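Local coordinates for aspartyl-tRNA synthetase 2 (Thermus thermophilus, PDB 1N9W), which aspartylates both tRNA(Asp) and tRNA(Asn), first activating L-aspartate with ATP to form Asp-AMP and then transferring the aspartyl group to the acceptor end of the tRNA, at the interface of chains A and B. Coordinates in Å, arbitrary orientation; residue numbers count along the deposited sequence, not the author numbering. Chains: chain A/B, aspartyl-tRNA synthetase 2.

Contacts 1 and 2 are twin patches of the class II synthetase homodimer interface, related by its two-fold symmetry with the chains exchanged; the centres of their C-alpha atoms lie about 37 Å apart. Each sets Ile185, Met186 and Val379 of one chain against Tyr113, Leu116 and Phe413 of the other, so every subunit supplies both surfaces. The twins are not identical in detail. Phe413 hides 77 Å² in contact 1 but 23 Å² in contact 2, and Met186 takes different torsions, whereas the Tyr113 to Ile185 water bridge recurs in both and in contact 2 also takes in an arginine.

Contact 1: the interface of chains A and B. Residues chain A 149, 182, 185-186, 379; chain B 113, 116, 412-413.
B:Phe413 lies against A:Tyr182, A:Met186 and A:Ile185, and hides 77 Å². CD1 of A:Tyr182 sits over the centre of the phenylalanine ring, 3.3 Å above its plane. The two ring planes are inclined by about 44°, so the tyrosine presents a tilted edge rather than a parallel face. On the opposite side of that plane, SD of A:Met186 lies beyond the rim, 3.5 Å from CZ of B:Phe413, while A:Ile185 brings CG2 to the edge, in plane, 3.9 Å from CE2. With CG beside the backbone N (chi1 -46°), B:Phe413 directs its ring between these groups. Replacing it by an alanine would probably leave A:Tyr182 and the A:Met186 sulfur without their shared aromatic partner and open a gap between the subunits. The bent A:Met186 chain carries its CE methyl onward to CD2 of B:Leu116, 3.6 Å away.

B:Tyr113, with 53 Å² hidden, makes the second half of the patch. Its CG stands between backbone N and carbonyl carbon (chi1 64°), which sends the ring along A:Val379; CD1 comes within 3.7 Å of CA of A:Val379. Its CB meets CD1 of A:Ile185. Water 1 bridges the backbones, 2.9 Å from O of A:Ile185 and 2.8 Å from O of B:Tyr113.

In the fold, chain A contributes helix 180-190, whose start belongs to the predicted aspartate-binding region, and 3-10 helix 378-381; chain B contributes helix 112-115 and the loop following 3-10 helix 407-410, which suggests that this dimer contact lies close to the aspartate-binding pocket.

Contact 2: the interface of chains A and B. Residues chain A 113, 116-117, 413; chain B 185-186, 189, 379, 384.
A:Arg117 and A:Tyr113 meet B:Ile185, B:Val189, B:Val379 and B:Met384 across the homodimer interface of this class II aminoacyl-tRNA synthetase. The arginine runs extended from CG to NE. From CB the chain passes to CG, which lies 4.1 Å from the CG2 methyl of B:Val189. CD then carries the guanidinium group to water 2, which lies at its edge and in its plane. NE bonds to the oxygen of water 2 at 2.9 Å and 159° at the hydrogen, whereas the NH2 bond to the same water is longer and more bent, 140°. Beyond it, NH2 comes 3.9 Å from SD of B:Met384.

Water 2 also reaches O of A:Tyr113 and O of B:Ile185, each at 2.9 Å; the guanidinium edge and two main-chain carbonyls from opposite subunits thus fix its position. Next to the water, A:Tyr113 packs its CD1 against CA of B:Val379 at 3.6 Å, and its CB against CD1 of B:Ile185.

The next residue of helix 181-190, B:Met186, bends at chi2 and chi3, bringing SD 3.5 Å from CZ of A:Phe413 and 3.8 Å from CD1 of A:Leu116. The sulfur thus touches the ring's CZ corner and a leucine methyl in directions roughly at right angles. B:Val189 splits its branches: CG1 turns to O of A:Leu116, CG2 to CB of the same residue.

Contact 1: the interface of chains A and B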
ATOM      1  N   THR A 149       4.600   1.395  -9.646  1.00 30.13           N
ATOM      2  CA  THR A 149       4.900   1.875 -10.985  1.00 33.97           C
ATOM      3  C   THR A 149       4.615   3.361 -11.155  1.00 37.43           C
ATOM      4  O   THR A 149       3.958   3.982 -10.322  1.00 37.58           O
ATOM      5  CB  THR A 149       4.104   1.081 -12.040  1.00 32.79           C
ATOM      6  OG1 THR A 149       2.707   1.307 -11.864  1.00 30.38           O
ATOM      7  CG2 THR A 149       4.394  -0.411 -11.898  1.00 32.23           C
ATOM      8  N   TYR A 182       3.265  -1.844 -17.708  1.00 30.21           N
ATOM      9  CA  TYR A 182       4.172  -1.925 -16.573  1.00 30.46           C
ATOM     10  C   TYR A 182       3.860  -3.166 -15.748  1.00 27.13           C
ATOM     11  O   TYR A 182       4.765  -3.917 -15.395  1.00 23.60           O
ATOM     12  CB  TYR A 182       4.073  -0.672 -15.704  1.00 35.46           C
ATOM     13  CG  TYR A 182       4.731   0.544 -16.315  1.00 42.93           C
ATOM     14  CD1 TYR A 182       6.026   0.472 -16.830  1.00 44.03           C
ATOM     15  CD2 TYR A 182       4.075   1.781 -16.345  1.00 45.56           C
ATOM     16  CE1 TYR A 182       6.655   1.596 -17.359  1.00 46.20           C
ATOM     17  CE2 TYR A 182       4.697   2.915 -16.871  1.00 47.20           C
ATOM     18  CZ  TYR A 182       5.989   2.811 -17.374  1.00 48.79           C
ATOM     19  OH  TYR A 182       6.627   3.927 -17.875  1.00 51.69           O
ATOM     20  N   ILE A 185       4.939  -6.252 -17.682  1.00 18.46           N
ATOM     21  CA  ILE A 185       6.384  -6.411 -17.599  1.00 17.62           C
ATOM     22  C   ILE A 185       6.791  -7.038 -16.258  1.00 17.34           C
ATOM     23  O   ILE A 185       7.604  -7.963 -16.214  1.00 16.85           O
ATOM     24  CB  ILE A 185       7.084  -5.049 -17.755  1.00 17.43           C
ATOM     25  CG1 ILE A 185       6.906  -4.541 -19.188  1.00 19.03           C
ATOM     26  CG2 ILE A 185       8.562  -5.169 -17.415  1.00 18.28           C
ATOM     27  CD1 ILE A 185       7.649  -3.238 -19.483  1.00 17.10           C
ATOM     28  N   MET A 186       6.229  -6.534 -15.168  1.00 17.52           N
ATOM     29  CA  MET A 186       6.574  -7.066 -13.859  1.00 19.66           C
ATOM     30  C   MET A 186       6.144  -8.543 -13.682  1.00 20.44           C
ATOM     31  O   MET A 186       6.725  -9.268 -12.874  1.00 19.51           O
ATOM     32  CB  MET A 186       5.973  -6.165 -12.785  1.00 19.11           C
ATOM     33  CG  MET A 186       6.982  -5.338 -11.981  1.00 23.35           C
ATOM     34  SD  MET A 186       8.396  -4.638 -12.832  1.00 16.66           S
ATOM     35  CE  MET A 186       9.590  -5.332 -11.810  1.00 21.17           C
ATOM     36  N   VAL A 379       8.632  -6.157 -25.156  1.00 25.85           N
ATOM     37  CA  VAL A 379       8.712  -7.204 -24.162  1.00 24.26           C
ATOM     38  C   VAL A 379       8.040  -8.475 -24.637  1.00 24.00           C
ATOM     39  O   VAL A 379       8.379  -9.571 -24.177  1.00 22.85           O
ATOM     40  CB  VAL A 379       8.108  -6.763 -22.803  1.00 25.49           C
ATOM     41  CG1 VAL A 379       6.585  -6.627 -22.906  1.00 22.65           C
ATOM     42  CG2 VAL A 379       8.510  -7.772 -21.721  1.00 24.11           C
TER
ATOM     43  N   TYR B 113      12.588  -3.606 -19.468  1.00 34.56           N
ATOM     44  CA  TYR B 113      11.524  -4.571 -19.738  1.00 32.16           C
ATOM     45  C   TYR B 113      11.973  -6.032 -19.731  1.00 30.49           C
ATOM     46  O   TYR B 113      11.152  -6.932 -19.572  1.00 28.82           O
ATOM     47  CB  TYR B 113      10.805  -4.226 -21.058  1.00 32.46           C
ATOM     48  CG  TYR B 113      11.659  -4.313 -22.310  1.00 34.58           C
ATOM     49  CD1 TYR B 113      11.774  -5.510 -23.014  1.00 34.27           C
ATOM     50  CD2 TYR B 113      12.406  -3.217 -22.748  1.00 35.94           C
ATOM     51  CE1 TYR B 113      12.620  -5.623 -24.115  1.00 36.84           C
ATOM     52  CE2 TYR B 113      13.258  -3.318 -23.852  1.00 38.26           C
ATOM     53  CZ  TYR B 113      13.363  -4.524 -24.526  1.00 39.13           C
ATOM     54  OH  TYR B 113      14.245  -4.647 -25.576  1.00 41.67           O
ATOM     55  N   LEU B 116      15.273  -6.507 -16.073  1.00 24.88           N
ATOM     56  CA  LEU B 116      14.765  -6.474 -14.706  1.00 25.80           C
ATOM     57  C   LEU B 116      14.421  -7.874 -14.210  1.00 24.20           C
ATOM     58  O   LEU B 116      14.225  -8.087 -13.010  1.00 22.34           O
ATOM     59  CB  LEU B 116      13.549  -5.560 -14.633  1.00 29.10           C
ATOM     60  CG  LEU B 116      13.149  -5.024 -13.263  1.00 31.18           C
ATOM     61  CD1 LEU B 116      14.373  -4.775 -12.363  1.00 32.35           C
ATOM     62  CD2 LEU B 116      12.379  -3.739 -13.497  1.00 32.54           C
ATOM     63  N   ALA B 412      11.466   0.401 -10.044  1.00 44.97           N
ATOM     64  CA  ALA B 412      11.150  -0.509 -11.144  1.00 44.01           C
ATOM     65  C   ALA B 412      11.399   0.141 -12.501  1.00 43.63           C
ATOM     66  O   ALA B 412      12.130  -0.393 -13.336  1.00 42.97           O
ATOM     67  CB  ALA B 412       9.697  -0.970 -11.049  1.00 42.28           C
ATOM     68  N   PHE B 413      10.787   1.297 -12.720  1.00 44.45           N
ATOM     69  CA  PHE B 413      10.951   2.003 -13.981  1.00 46.00           C
ATOM     70  C   PHE B 413      11.321   3.470 -13.746  1.00 47.73           C
ATOM     71  O   PHE B 413      10.460   4.352 -13.796  1.00 46.80           O
ATOM     72  CB  PHE B 413       9.663   1.929 -14.802  1.00 45.57           C
ATOM     73  CG  PHE B 413       9.051   0.550 -14.862  1.00 46.93           C
ATOM     74  CD1 PHE B 413       8.101   0.153 -13.921  1.00 46.03           C
ATOM     75  CD2 PHE B 413       9.412  -0.343 -15.868  1.00 45.96           C
ATOM     76  CE1 PHE B 413       7.519  -1.107 -13.983  1.00 44.48           C
ATOM     77  CE2 PHE B 413       8.837  -1.606 -15.938  1.00 45.37           C
ATOM     78  CZ  PHE B 413       7.886  -1.989 -14.995  1.00 44.82           C
TER
HETATM   79  O   HOH W   1       9.447  -8.747 -18.245  1.00 17.93           O

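Contact 2: the interface of chains A and B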
ATOM      1  N   TYR A 113     -12.866  19.285   6.144  1.00 59.43           N
ATOM      2  CA  TYR A 113     -11.740  19.237   7.069  1.00 57.67           C
ATOM      3  C   TYR A 113     -12.138  19.079   8.535  1.00 55.71           C
ATOM      4  O   TYR A 113     -11.275  18.974   9.402  1.00 55.90           O
ATOM      5  CB  TYR A 113     -10.887  20.496   6.896  1.00 59.21           C
ATOM      6  CG  TYR A 113     -11.648  21.785   7.114  1.00 62.16           C
ATOM      7  CD1 TYR A 113     -11.871  22.282   8.397  1.00 63.28           C
ATOM      8  CD2 TYR A 113     -12.180  22.491   6.035  1.00 63.95           C
ATOM      9  CE1 TYR A 113     -12.605  23.449   8.602  1.00 64.35           C
ATOM     10  CE2 TYR A 113     -12.916  23.658   6.228  1.00 65.06           C
ATOM     11  CZ  TYR A 113     -13.125  24.129   7.516  1.00 65.24           C
ATOM     12  OH  TYR A 113     -13.861  25.274   7.708  1.00 67.14           O
ATOM     13  N   LEU A 116     -15.551  15.295   8.585  1.00 40.70           N
ATOM     14  CA  LEU A 116     -15.072  13.921   8.437  1.00 38.90           C
ATOM     15  C   LEU A 116     -14.817  13.264   9.795  1.00 38.19           C
ATOM     16  O   LEU A 116     -14.780  12.036   9.905  1.00 35.97           O
ATOM     17  CB  LEU A 116     -13.776  13.899   7.630  1.00 37.61           C
ATOM     18  CG  LEU A 116     -13.756  13.156   6.298  1.00 38.09           C
ATOM     19  CD1 LEU A 116     -12.356  13.240   5.721  1.00 37.68           C
ATOM     20  CD2 LEU A 116     -14.169  11.706   6.480  1.00 39.21           C
ATOM     21  N   ARG A 117     -14.633  14.094  10.820  1.00 37.37           N
ATOM     22  CA  ARG A 117     -14.364  13.625  12.173  1.00 36.50           C
ATOM     23  C   ARG A 117     -15.513  12.821  12.750  1.00 35.67           C
ATOM     24  O   ARG A 117     -15.319  12.031  13.670  1.00 35.75           O
ATOM     25  CB  ARG A 117     -14.078  14.811  13.098  1.00 37.28           C
ATOM     26  CG  ARG A 117     -12.824  15.574  12.757  1.00 35.92           C
ATOM     27  CD  ARG A 117     -12.580  16.669  13.771  1.00 37.62           C
ATOM     28  NE  ARG A 117     -11.379  17.437  13.456  1.00 37.64           N
ATOM     29  CZ  ARG A 117     -10.844  18.355  14.257  1.00 38.56           C
ATOM     30  NH1 ARG A 117     -11.401  18.626  15.430  1.00 38.71           N
ATOM     31  NH2 ARG A 117      -9.750  19.003  13.890  1.00 35.60           N
ATOM     32  N   PHE A 413     -11.167  12.991   0.564  1.00 52.91           N
ATOM     33  CA  PHE A 413     -11.290  14.309  -0.049  1.00 55.57           C
ATOM     34  C   PHE A 413     -11.755  14.250  -1.508  1.00 57.61           C
ATOM     35  O   PHE A 413     -10.934  14.182  -2.425  1.00 57.32           O
ATOM     36  CB  PHE A 413      -9.937  15.025   0.030  1.00 54.58           C
ATOM     37  CG  PHE A 413      -9.271  14.905   1.371  1.00 54.90           C
ATOM     38  CD1 PHE A 413      -9.681  15.696   2.444  1.00 55.48           C
ATOM     39  CD2 PHE A 413      -8.267  13.963   1.578  1.00 54.26           C
ATOM     40  CE1 PHE A 413      -9.098  15.548   3.705  1.00 53.98           C
ATOM     41  CE2 PHE A 413      -7.678  13.804   2.831  1.00 53.15           C
ATOM     42  CZ  PHE A 413      -8.094  14.597   3.897  1.00 53.72           C
TER
ATOM     43  N   ILE B 185      -5.270  16.972   8.545  1.00 33.06           N
ATOM     44  CA  ILE B 185      -6.711  16.903   8.682  1.00 32.21           C
ATOM     45  C   ILE B 185      -7.105  15.492   9.084  1.00 32.43           C
ATOM     46  O   ILE B 185      -7.993  15.305   9.915  1.00 32.71           O
ATOM     47  CB  ILE B 185      -7.415  17.251   7.366  1.00 31.29           C
ATOM     48  CG1 ILE B 185      -7.092  18.696   6.977  1.00 32.09           C
ATOM     49  CG2 ILE B 185      -8.917  17.050   7.507  1.00 30.88           C
ATOM     50  CD1 ILE B 185      -7.715  19.130   5.669  1.00 33.40           C
ATOM     51  N   MET B 186      -6.447  14.493   8.506  1.00 31.22           N
ATOM     52  CA  MET B 186      -6.796  13.118   8.849  1.00 31.35           C
ATOM     53  C   MET B 186      -6.356  12.762  10.270  1.00 30.27           C
ATOM     54  O   MET B 186      -6.875  11.817  10.857  1.00 30.02           O
ATOM     55  CB  MET B 186      -6.230  12.130   7.815  1.00 28.98           C
ATOM     56  CG  MET B 186      -6.892  12.237   6.428  1.00 26.50           C
ATOM     57  SD  MET B 186      -8.697  12.312   6.466  1.00 24.63           S
ATOM     58  CE  MET B 186      -9.071  10.616   6.775  1.00 25.42           C
ATOM     59  N   VAL B 189      -9.124  13.091  12.420  1.00 31.33           N
ATOM     60  CA  VAL B 189     -10.143  12.088  12.144  1.00 29.76           C
ATOM     61  C   VAL B 189      -9.778  10.738  12.760  1.00 29.94           C
ATOM     62  O   VAL B 189     -10.594  10.120  13.449  1.00 30.29           O
ATOM     63  CB  VAL B 189     -10.350  11.931  10.613  1.00 30.58           C
ATOM     64  CG1 VAL B 189     -11.397  10.859  10.321  1.00 27.50           C
ATOM     65  CG2 VAL B 189     -10.779  13.268  10.004  1.00 29.17           C
ATOM     66  N   VAL B 379      -8.869  24.505   9.212  1.00 50.84           N
ATOM     67  CA  VAL B 379      -8.918  23.364  10.116  1.00 48.61           C
ATOM     68  C   VAL B 379      -8.303  23.660  11.482  1.00 46.93           C
ATOM     69  O   VAL B 379      -8.813  23.204  12.502  1.00 45.49           O
ATOM     70  CB  VAL B 379      -8.213  22.124   9.507  1.00 48.34           C
ATOM     71  CG1 VAL B 379      -6.729  22.390   9.335  1.00 47.47           C
ATOM     72  CG2 VAL B 379      -8.438  20.914  10.399  1.00 47.73           C
ATOM     73  N   MET B 384      -7.208  21.399  16.597  1.00 42.46           N
ATOM     74  CA  MET B 384      -6.274  20.416  16.069  1.00 41.04           C
ATOM     75  C   MET B 384      -5.313  20.165  17.231  1.00 41.00           C
ATOM     76  O   MET B 384      -4.684  21.095  17.738  1.00 41.11           O
ATOM     77  CB  MET B 384      -5.507  20.983  14.870  1.00 38.69           C
ATOM     78  CG  MET B 384      -4.794  19.923  14.053  1.00 38.58           C
ATOM     79  SD  MET B 384      -5.912  18.842  13.130  1.00 30.82           S
ATOM     80  CE  MET B 384      -5.508  19.327  11.542  1.00 38.86           C
TER
HETATM   81  O   HOH W   2      -9.574  17.357  11.142  1.00 35.04           O